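Putative ring-cleaving dioxygenase mhqO (PDB 3OAJ) is a putative iron-dependent extradiol ring-cleavage dioxygenase that may contribute to the breakdown of aromatic compounds. Local coordinates at residues F257-H260 with L264-I267; G8-T13 with N250-I255; N173-E178 with L230-Y235. One frame throughout, in Å; residues are numbered along the deposited sequence.

Contact 1 of 3, residues F257-H260 with L264-I267; sequences FREH and LFEI. With ZN (zinc ion), chain C.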
loop_
_atom_site.group_PDB
_atom_site.type_symbol
_atom_site.label_atom_id
_atom_site.label_comp_id
_atom_site.label_asym_id
_atom_site.label_seq_id
_atom_site.Cartn_x
_atom_site.Cartn_y
_atom_site.Cartn_z
ATOM N N PHE A 257 -3.608 15.115 -0.609
ATOM C CA PHE A 257 -3.646 16.161 0.415
ATOM C C PHE A 257 -2.863 15.715 1.628
ATOM O O PHE A 257 -2.986 14.556 2.061
ATOM C CB PHE A 257 -5.085 16.555 0.788
ATOM C CG PHE A 257 -5.894 15.471 1.463
ATOM C CD1 PHE A 257 -6.466 14.438 0.725
ATOM C CD2 PHE A 257 -6.160 15.533 2.846
ATOM C CE1 PHE A 257 -7.260 13.455 1.350
ATOM C CE2 PHE A 257 -6.948 14.561 3.472
ATOM C CZ PHE A 257 -7.500 13.530 2.722
ATOM N N ARG A 258 -2.040 16.624 2.151
ATOM C CA ARG A 258 -1.327 16.337 3.391
ATOM C C ARG A 258 -2.223 16.655 4.561
ATOM O O ARG A 258 -2.793 17.756 4.649
ATOM C CB ARG A 258 -0.014 17.120 3.490
ATOM C CG ARG A 258 0.893 16.509 4.568
ATOM C CD ARG A 258 2.319 16.879 4.399
ATOM N NE ARG A 258 2.912 16.404 3.154
ATOM C CZ ARG A 258 3.577 15.261 3.005
ATOM N NH1 ARG A 258 3.715 14.404 4.024
ATOM N NH2 ARG A 258 4.116 14.975 1.823
ATOM N N GLU A 259 -2.407 15.680 5.452
ATOM C CA GLU A 259 -3.313 15.920 6.567
ATOM C C GLU A 259 -2.569 16.583 7.726
ATOM O O GLU A 259 -1.357 16.836 7.621
ATOM C CB GLU A 259 -4.112 14.658 6.915
ATOM C CG GLU A 259 -3.308 13.433 7.342
ATOM C CD GLU A 259 -2.889 13.496 8.796
ATOM O OE1 GLU A 259 -1.690 13.307 9.059
ATOM O OE2 GLU A 259 -3.743 13.778 9.666
ATOM N N HIS A 260 -3.292 16.931 8.795
ATOM C CA HIS A 260 -2.701 17.795 9.822
ATOM C C HIS A 260 -1.625 17.109 10.659
ATOM O O HIS A 260 -0.769 17.785 11.231
ATOM C CB HIS A 260 -3.773 18.419 10.724
ATOM C CG HIS A 260 -4.839 19.161 9.977
ATOM N ND1 HIS A 260 -4.567 19.990 8.907
ATOM C CD2 HIS A 260 -6.183 19.187 10.135
ATOM C CE1 HIS A 260 -5.694 20.512 8.456
ATOM N NE2 HIS A 260 -6.690 20.047 9.189
ATOM N N LEU A 264 0.868 12.107 4.218
ATOM C CA LEU A 264 0.343 12.385 2.891
ATOM C C LEU A 264 -0.745 11.374 2.542
ATOM O O LEU A 264 -0.488 10.165 2.503
ATOM C CB LEU A 264 1.474 12.382 1.857
ATOM C CG LEU A 264 1.034 12.719 0.421
ATOM C CD1 LEU A 264 0.371 14.094 0.360
ATOM C CD2 LEU A 264 2.222 12.646 -0.548
ATOM N N PHE A 265 -1.959 11.885 2.316
ATOM C CA PHE A 265 -3.090 11.050 1.931
ATOM C C PHE A 265 -3.379 11.248 0.444
ATOM O O PHE A 265 -3.047 12.284 -0.154
ATOM C CB PHE A 265 -4.344 11.485 2.707
ATOM C CG PHE A 265 -4.502 10.844 4.086
ATOM C CD1 PHE A 265 -3.445 10.215 4.743
ATOM C CD2 PHE A 265 -5.729 10.933 4.744
ATOM C CE1 PHE A 265 -3.611 9.663 5.998
ATOM C CE2 PHE A 265 -5.916 10.359 6.016
ATOM C CZ PHE A 265 -4.849 9.731 6.644
ATOM N N GLU A 266 -4.056 10.269 -0.134
ATOM C CA GLU A 266 -4.450 10.343 -1.534
ATOM C C GLU A 266 -5.857 9.772 -1.615
ATOM O O GLU A 266 -6.219 8.917 -0.812
ATOM C CB GLU A 266 -3.476 9.508 -2.376
ATOM C CG GLU A 266 -3.891 9.276 -3.851
ATOM C CD GLU A 266 -2.927 8.389 -4.596
ATOM O OE1 GLU A 266 -1.926 7.933 -4.006
ATOM O OE2 GLU A 266 -3.186 8.126 -5.788
ATOM N N ILE A 267 -6.668 10.291 -2.533
ATOM C CA ILE A 267 -7.901 9.597 -2.932
ATOM C C ILE A 267 -7.679 9.130 -4.367
ATOM O O ILE A 267 -7.380 9.940 -5.242
ATOM C CB ILE A 267 -9.158 10.499 -2.850
ATOM C CG1 ILE A 267 -9.247 11.239 -1.498
ATOM C CG2 ILE A 267 -10.444 9.690 -3.227
ATOM C CD1 ILE A 267 -9.397 10.370 -0.295
HETATM ZN ZN ZN C . -0.718 6.845 -4.753
#

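Contact 2 of 3, residues G8-T13 with N250-I255; sequences GIHHIT and NYFNAI. With ZN (zinc ion), chain C; SO4 (sulfate ion), chain D.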
loop_
_atom_site.group_PDB
_atom_site.type_symbol
_atom_site.label_atom_id
_atom_site.label_comp_id
_atom_site.label_asym_id
_atom_site.label_seq_id
_atom_site.Cartn_x
_atom_site.Cartn_y
_atom_site.Cartn_z
ATOM N N GLY A 8 -12.112 2.156 2.030
ATOM C CA GLY A 8 -10.856 1.697 2.636
ATOM C C GLY A 8 -9.651 2.068 1.800
ATOM O O GLY A 8 -9.751 2.884 0.871
ATOM N N ILE A 9 -8.520 1.445 2.108
ATOM C CA ILE A 9 -7.290 1.694 1.374
ATOM C C ILE A 9 -7.431 1.232 -0.096
ATOM O O ILE A 9 -7.977 0.143 -0.383
ATOM C CB ILE A 9 -6.121 0.951 2.038
ATOM C CG1 ILE A 9 -5.877 1.467 3.472
ATOM C CG2 ILE A 9 -4.844 1.021 1.173
ATOM C CD1 ILE A 9 -4.988 0.538 4.320
ATOM N N HIS A 10 -6.959 2.087 -1.007
ATOM C CA HIS A 10 -6.798 1.762 -2.413
ATOM C C HIS A 10 -5.414 1.147 -2.622
ATOM O O HIS A 10 -5.297 0.024 -3.082
ATOM C CB HIS A 10 -7.005 3.028 -3.282
ATOM C CG HIS A 10 -6.993 2.775 -4.754
ATOM N ND1 HIS A 10 -5.828 2.559 -5.462
ATOM C CD2 HIS A 10 -7.999 2.732 -5.661
ATOM C CE1 HIS A 10 -6.121 2.365 -6.736
ATOM N NE2 HIS A 10 -7.425 2.495 -6.891
ATOM N N HIS A 11 -4.370 1.900 -2.286
ATOM C CA HIS A 11 -3.001 1.386 -2.367
ATOM C C HIS A 11 -2.141 2.152 -1.374
ATOM O O HIS A 11 -2.570 3.163 -0.823
ATOM C CB HIS A 11 -2.411 1.523 -3.787
ATOM C CG HIS A 11 -2.272 2.934 -4.269
ATOM N ND1 HIS A 11 -3.287 3.599 -4.928
ATOM C CD2 HIS A 11 -1.222 3.792 -4.228
ATOM C CE1 HIS A 11 -2.865 4.805 -5.274
ATOM N NE2 HIS A 11 -1.621 4.953 -4.855
ATOM N N ILE A 12 -0.946 1.627 -1.126
ATOM C CA ILE A 12 0.074 2.299 -0.356
ATOM C C ILE A 12 1.328 2.325 -1.219
ATOM O O ILE A 12 1.641 1.383 -1.936
ATOM C CB ILE A 12 0.326 1.510 0.968
ATOM C CG1 ILE A 12 -0.866 1.681 1.916
ATOM C CG2 ILE A 12 1.612 1.940 1.657
ATOM C CD1 ILE A 12 -0.928 0.660 3.046
ATOM N N THR A 13 2.078 3.417 -1.112
ATOM C CA THR A 13 3.239 3.630 -1.955
ATOM C C THR A 13 4.461 3.918 -1.096
ATOM O O THR A 13 4.421 4.749 -0.184
ATOM C CB THR A 13 2.984 4.766 -2.959
ATOM O OG1 THR A 13 1.937 4.349 -3.832
ATOM C CG2 THR A 13 4.264 5.151 -3.762
ATOM N N ASN A 250 -3.233 6.711 -15.159
ATOM C CA ASN A 250 -3.472 5.631 -16.126
ATOM C C ASN A 250 -4.335 4.515 -15.554
ATOM O O ASN A 250 -5.339 4.153 -16.149
ATOM C CB ASN A 250 -2.148 5.073 -16.699
ATOM C CG ASN A 250 -2.332 4.302 -18.006
ATOM O OD1 ASN A 250 -3.446 4.083 -18.476
ATOM N ND2 ASN A 250 -1.218 3.894 -18.600
ATOM N N TYR A 251 -3.959 3.981 -14.396
ATOM C CA TYR A 251 -4.683 2.832 -13.810
ATOM C C TYR A 251 -5.704 3.289 -12.773
ATOM O O TYR A 251 -6.459 2.489 -12.231
ATOM C CB TYR A 251 -3.670 1.813 -13.268
ATOM C CG TYR A 251 -2.598 1.614 -14.314
ATOM C CD1 TYR A 251 -1.307 2.133 -14.150
ATOM C CD2 TYR A 251 -2.912 1.011 -15.531
ATOM C CE1 TYR A 251 -0.351 2.010 -15.167
ATOM C CE2 TYR A 251 -1.967 0.892 -16.544
ATOM C CZ TYR A 251 -0.693 1.393 -16.351
ATOM O OH TYR A 251 0.224 1.253 -17.363
ATOM N N PHE A 252 -5.711 4.594 -12.523
ATOM C CA PHE A 252 -6.646 5.285 -11.610
ATOM C C PHE A 252 -6.343 6.774 -11.753
ATOM O O PHE A 252 -5.276 7.137 -12.244
ATOM C CB PHE A 252 -6.462 4.834 -10.139
ATOM C CG PHE A 252 -5.042 4.902 -9.650
ATOM C CD1 PHE A 252 -4.532 6.070 -9.086
ATOM C CD2 PHE A 252 -4.196 3.795 -9.780
ATOM C CE1 PHE A 252 -3.216 6.137 -8.630
ATOM C CE2 PHE A 252 -2.867 3.873 -9.336
ATOM C CZ PHE A 252 -2.367 5.043 -8.789
ATOM N N ASN A 253 -7.294 7.621 -11.347
ATOM C CA ASN A 253 -7.064 9.056 -11.177
ATOM C C ASN A 253 -6.797 9.307 -9.693
ATOM O O ASN A 253 -7.313 8.584 -8.835
ATOM C CB ASN A 253 -8.271 9.861 -11.666
ATOM C CG ASN A 253 -8.457 9.777 -13.178
ATOM O OD1 ASN A 253 -7.487 9.684 -13.929
ATOM N ND2 ASN A 253 -9.710 9.762 -13.625
ATOM N N ALA A 254 -5.969 10.307 -9.412
ATOM C CA ALA A 254 -5.487 10.611 -8.066
ATOM C C ALA A 254 -5.642 12.076 -7.683
ATOM O O ALA A 254 -5.442 12.952 -8.510
ATOM C CB ALA A 254 -4.022 10.235 -7.956
ATOM N N ILE A 255 -6.014 12.317 -6.423
ATOM C CA ILE A 255 -5.821 13.615 -5.768
ATOM C C ILE A 255 -5.067 13.368 -4.475
ATOM O O ILE A 255 -5.188 12.297 -3.870
ATOM C CB ILE A 255 -7.150 14.358 -5.479
ATOM C CG1 ILE A 255 -8.092 13.514 -4.600
ATOM C CG2 ILE A 255 -7.838 14.710 -6.797
ATOM C CD1 ILE A 255 -9.392 14.229 -4.217
HETATM ZN ZN ZN C . -0.718 6.845 -4.753
HETATM S S SO4 D . 0.759 7.081 -6.740
HETATM O O1 SO4 D . 1.259 8.401 -6.361
HETATM O O2 SO4 D . 1.273 6.630 -8.018
HETATM O O3 SO4 D . 1.053 6.077 -5.716
HETATM O O4 SO4 D . -0.692 7.210 -6.910
HETATM O O HOH W 1 -7.208 1.205 -9.741
#

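Contact 3 of 3, residues N173-E178 with L230-Y235; sequences NIMGLE and LDWQRY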
loop_
_atom_site.group_PDB
_atom_site.type_symbol
_atom_site.label_atom_id
_atom_site.label_comp_id
_atom_site.label_asym_id
_atom_site.label_seq_id
_atom_site.Cartn_x
_atom_site.Cartn_y
_atom_site.Cartn_z
ATOM N N ASN A 173 -14.754 11.683 11.319
ATOM C CA ASN A 173 -15.807 12.674 11.117
ATOM C C ASN A 173 -15.859 13.277 9.721
ATOM O O ASN A 173 -16.891 13.801 9.318
ATOM C CB ASN A 173 -15.741 13.735 12.220
ATOM C CG ASN A 173 -15.785 13.111 13.603
ATOM O OD1 ASN A 173 -16.635 12.249 13.876
ATOM N ND2 ASN A 173 -14.869 13.517 14.473
ATOM N N ILE A 174 -14.756 13.173 8.979
ATOM C CA ILE A 174 -14.720 13.610 7.586
ATOM C C ILE A 174 -14.730 12.424 6.636
ATOM O O ILE A 174 -15.434 12.425 5.625
ATOM C CB ILE A 174 -13.503 14.526 7.301
ATOM C CG1 ILE A 174 -13.703 15.871 8.005
ATOM C CG2 ILE A 174 -13.277 14.702 5.781
ATOM C CD1 ILE A 174 -12.798 16.968 7.521
ATOM N N MET A 175 -13.933 11.406 6.951
ATOM C CA MET A 175 -13.768 10.292 6.036
ATOM C C MET A 175 -14.724 9.136 6.290
ATOM O O MET A 175 -14.742 8.173 5.528
ATOM C CB MET A 175 -12.314 9.823 6.022
ATOM C CG MET A 175 -11.403 10.836 5.364
ATOM S SD MET A 175 -9.660 10.427 5.542
ATOM C CE MET A 175 -9.514 8.952 4.527
ATOM N N GLY A 176 -15.501 9.232 7.369
ATOM C CA GLY A 176 -16.581 8.277 7.611
ATOM C C GLY A 176 -16.201 6.905 8.141
ATOM O O GLY A 176 -17.023 5.980 8.111
ATOM N N LEU A 177 -14.982 6.753 8.644
ATOM C CA LEU A 177 -14.614 5.495 9.298
ATOM C C LEU A 177 -15.287 5.399 10.668
ATOM O O LEU A 177 -15.502 6.403 11.343
ATOM C CB LEU A 177 -13.091 5.325 9.429
ATOM C CG LEU A 177 -12.317 5.005 8.145
ATOM C CD1 LEU A 177 -12.051 6.228 7.281
ATOM C CD2 LEU A 177 -11.000 4.314 8.474
ATOM N N GLU A 178 -15.634 4.179 11.058
ATOM C CA GLU A 178 -16.259 3.939 12.354
ATOM C C GLU A 178 -15.192 3.720 13.427
ATOM O O GLU A 178 -14.264 2.934 13.233
ATOM C CB GLU A 178 -17.156 2.707 12.244
ATOM C CG GLU A 178 -18.032 2.415 13.452
ATOM C CD GLU A 178 -18.972 1.245 13.195
ATOM O OE1 GLU A 178 -19.487 1.123 12.056
ATOM O OE2 GLU A 178 -19.192 0.447 14.131
ATOM N N LEU A 230 -14.221 13.638 -7.507
ATOM C CA LEU A 230 -14.413 15.086 -7.647
ATOM C C LEU A 230 -15.162 15.641 -6.441
ATOM O O LEU A 230 -14.852 16.725 -5.957
ATOM C CB LEU A 230 -15.133 15.433 -8.961
ATOM C CG LEU A 230 -14.425 14.973 -10.249
ATOM C CD1 LEU A 230 -15.351 15.103 -11.463
ATOM C CD2 LEU A 230 -13.108 15.726 -10.475
ATOM N N ASP A 231 -16.135 14.886 -5.945
ATOM C CA ASP A 231 -16.864 15.280 -4.737
ATOM C C ASP A 231 -15.885 15.348 -3.558
ATOM O O ASP A 231 -15.931 16.284 -2.761
ATOM C CB ASP A 231 -17.995 14.280 -4.429
ATOM C CG ASP A 231 -19.143 14.321 -5.451
ATOM O OD1 ASP A 231 -19.222 15.266 -6.260
ATOM O OD2 ASP A 231 -19.986 13.393 -5.429
ATOM N N TRP A 232 -14.998 14.351 -3.451
ATOM C CA TRP A 232 -13.970 14.361 -2.408
ATOM C C TRP A 232 -13.096 15.597 -2.530
ATOM O O TRP A 232 -12.778 16.224 -1.534
ATOM C CB TRP A 232 -13.071 13.138 -2.524
ATOM C CG TRP A 232 -13.518 11.901 -1.811
ATOM C CD1 TRP A 232 -14.091 10.796 -2.368
ATOM C CD2 TRP A 232 -13.392 11.628 -0.415
ATOM N NE1 TRP A 232 -14.323 9.848 -1.402
ATOM C CE2 TRP A 232 -13.910 10.335 -0.193
ATOM C CE3 TRP A 232 -12.873 12.350 0.669
ATOM C CZ2 TRP A 232 -13.932 9.740 1.075
ATOM C CZ3 TRP A 232 -12.906 11.762 1.943
ATOM C CH2 TRP A 232 -13.430 10.468 2.126
ATOM N N GLN A 233 -12.685 15.953 -3.748
ATOM C CA GLN A 233 -11.803 17.116 -3.903
ATOM C C GLN A 233 -12.452 18.398 -3.370
ATOM O O GLN A 233 -11.793 19.207 -2.664
ATOM C CB GLN A 233 -11.415 17.318 -5.368
ATOM C CG GLN A 233 -10.413 18.428 -5.620
ATOM C CD GLN A 233 -10.278 18.679 -7.105
ATOM O OE1 GLN A 233 -11.218 19.138 -7.755
ATOM N NE2 GLN A 233 -9.125 18.341 -7.658
ATOM N N ARG A 234 -13.719 18.591 -3.742
ATOM C CA ARG A 234 -14.481 19.754 -3.312
ATOM C C ARG A 234 -14.648 19.774 -1.789
ATOM O O ARG A 234 -14.443 20.811 -1.149
ATOM C CB ARG A 234 -15.845 19.812 -4.012
ATOM C CG ARG A 234 -15.737 19.966 -5.550
ATOM C CD ARG A 234 -17.067 20.296 -6.250
ATOM N NE ARG A 234 -18.181 19.469 -5.795
ATOM C CZ ARG A 234 -18.573 18.327 -6.351
ATOM N NH1 ARG A 234 -17.954 17.836 -7.431
ATOM N NH2 ARG A 234 -19.604 17.674 -5.821
ATOM N N TYR A 235 -14.972 18.613 -1.225
ATOM C CA TYR A 235 -15.206 18.518 0.215
ATOM C C TYR A 235 -13.922 18.728 1.032
ATOM O O TYR A 235 -13.913 19.508 1.979
ATOM C CB TYR A 235 -15.869 17.184 0.608
ATOM C CG TYR A 235 -16.385 17.244 2.038
ATOM C CD1 TYR A 235 -17.698 17.631 2.309
ATOM C CD2 TYR A 235 -15.530 17.007 3.122
ATOM C CE1 TYR A 235 -18.165 17.725 3.621
ATOM C CE2 TYR A 235 -15.984 17.105 4.428
ATOM C CZ TYR A 235 -17.295 17.465 4.671
ATOM O OH TYR A 235 -17.730 17.568 5.977
#

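Contact 1 of 3, residues F257-H260 with L264-I267
F257 and F265 face each other as a hydrogen-bonded pair in an antiparallel hairpin of the second vicinal oxygen chelate (VOC) domain, each binding the other's backbone. F257 N reaches F265 O at 2.9 Å, and the return bond from F265 N to F257 O is equally long. R258 and L264 follow as a non-hydrogen-bonded pair, with the chain turning back through residues 259-263.

The aromatic contacts lie on the sheet face carrying F257 and F265. With chi1 at 66°, the F257 ring sits between its backbone N and carbonyl carbon and lies across F265: F265 CB comes over the ring face, 3.9 Å from its centroid, a CH-pi contact. The F265 ring turns its edge to that same ring in an offset edge-to-face pair, planes 79° apart, with CD2 3.7 Å from F257 CZ. At the rim of F257, I267 CD1 approaches near the ring plane. E259 lays its CG over the centre of the F265 ring, 4.0 Å from the centroid, while its carboxylate binds T167, G261 and I263.

On the other face, the R258 guanidinium lies flat against L264, whose CB is 3.7 Å from NH2; NH1 is held by the carbonyl of E262. From strand 264-269, E266 points its extended chain to the zinc ion, with OE1 at 1.8 Å, joining H11 and H218 as protein ligands.

Strand 215-223 pairs with 264-269 opposite strand 253-258, and W221 adds another edge-to-face partner to F265. L170 of helix 164-174 packs on F257, E259 and F265, so the helix covers the aromatic face.

Contact 2 of 3, residues G8-T13 with N250-I255
H11 and F252 meet beside the zinc ion: H11 CE1 lies 3.6 Å from F252 CZ, the rings oblique at 40°. H10 comes to the same phenyl ring edge-on, its CE1 3.9 Å from F252 CD2 and the planes 61° apart. NE2 of H11 binds the zinc ion at 2.1 Å, and E266 and H218 supply the other protein ligands. A sulfate, probably from the crystallisation liquor, chelates the metal through O3 and O4; O4 sits at the F252 ring edge, and T13 OG1 donates to O3 at 2.7 Å.

A hydrogen bond from the second shell holds the H11 ring in its rotation: ND1 gives a straight bond of 2.8 Å to H10 ND1, in the H11 ring plane but tilted 25° from that of H10. Both residues face A220 in a classic beta bulge, bringing their rings to one side of the strand. Farther out, a water joins H10 NE2 to Y251 O, and T63 bonds to T13 OG1.

The site matches the two-histidine, one-carboxylate metal centre of extradiol dioxygenases, here holding zinc where iron(II) is predicted. Bidentate sulfate is consistent with metal positions open to exogenous ligands, and F252 would line the pocket.

Contact 3 of 3, residues N173-E178 with L230-Y235
M175 and W232 meet at about a right angle: the methionine chain runs past the far edge of the indole, its CG near the plane of the rings. That carbon is 3.8 Å from W232 CH2 and equally close to CZ3, so the six-membered end of the tryptophan does the touching. M175 CB and CA stand just behind, also beside CH2. The indole reaches across because W232 carries its CG beside the backbone N and anti to the carbonyl carbon (chi1 -88°), throwing the long ring out from helix 226-238 toward the other segment.

One turn along that helix, Y235 makes the second contact. Its CG is anti to the backbone N (chi1 -167°), which directs the ring at I174. The two side chains approach at a slant, and I174 CG2 comes to 3.9 Å from Y235 CE2, with CD2 a little farther off. I174 thus meets the tyrosine through its methyl branch CG2. The two aromatic residues are spaced i and i+3, and each takes one of the consecutive residues I174 and M175. The side chains that meet across the segments do so through carbon atoms. G176, with positive phi (77°), is where the chain leaves helical geometry and turns toward L177 and strand 178-183.

Between the two helices comes the N-terminal tail: K4 makes a cation-pi contact with W232 and a backbone hydrogen bond with I174, and A3 touches Y235. H239 stacks on the tyrosine ring. Beneath, M175 rests on W221 and F265, and W232 on A223 and I267, so the end of helix 164-174 and helix 226-238 lie together over strands 215-223 and 264-269 of the second VOC domain, on the face away from the zinc ion.

Contacts 1 and 2 are buried and belong to one eight-stranded sheet, sharing strand 253-258 and meeting at the zinc ion, where E266 OE1 lies 3.1 Å from H11 NE2. Contact 3 is only partly buried and joins the end of helix 164-174 and the loop after it to helix 226-238. Its side chains meet through apolar carbon atoms, whereas contact 1 combines backbone pairing and aromatic packing with one metal ligand, E266, and contact 2 is built on metal ligation, a histidine-histidine hydrogen bond and a water bridge. Contact 3 rests on the strand 264-269 that contact 1 uses, and it reaches contact 2 through I255, whose CD1 lies 3.7 Å from Q233 N.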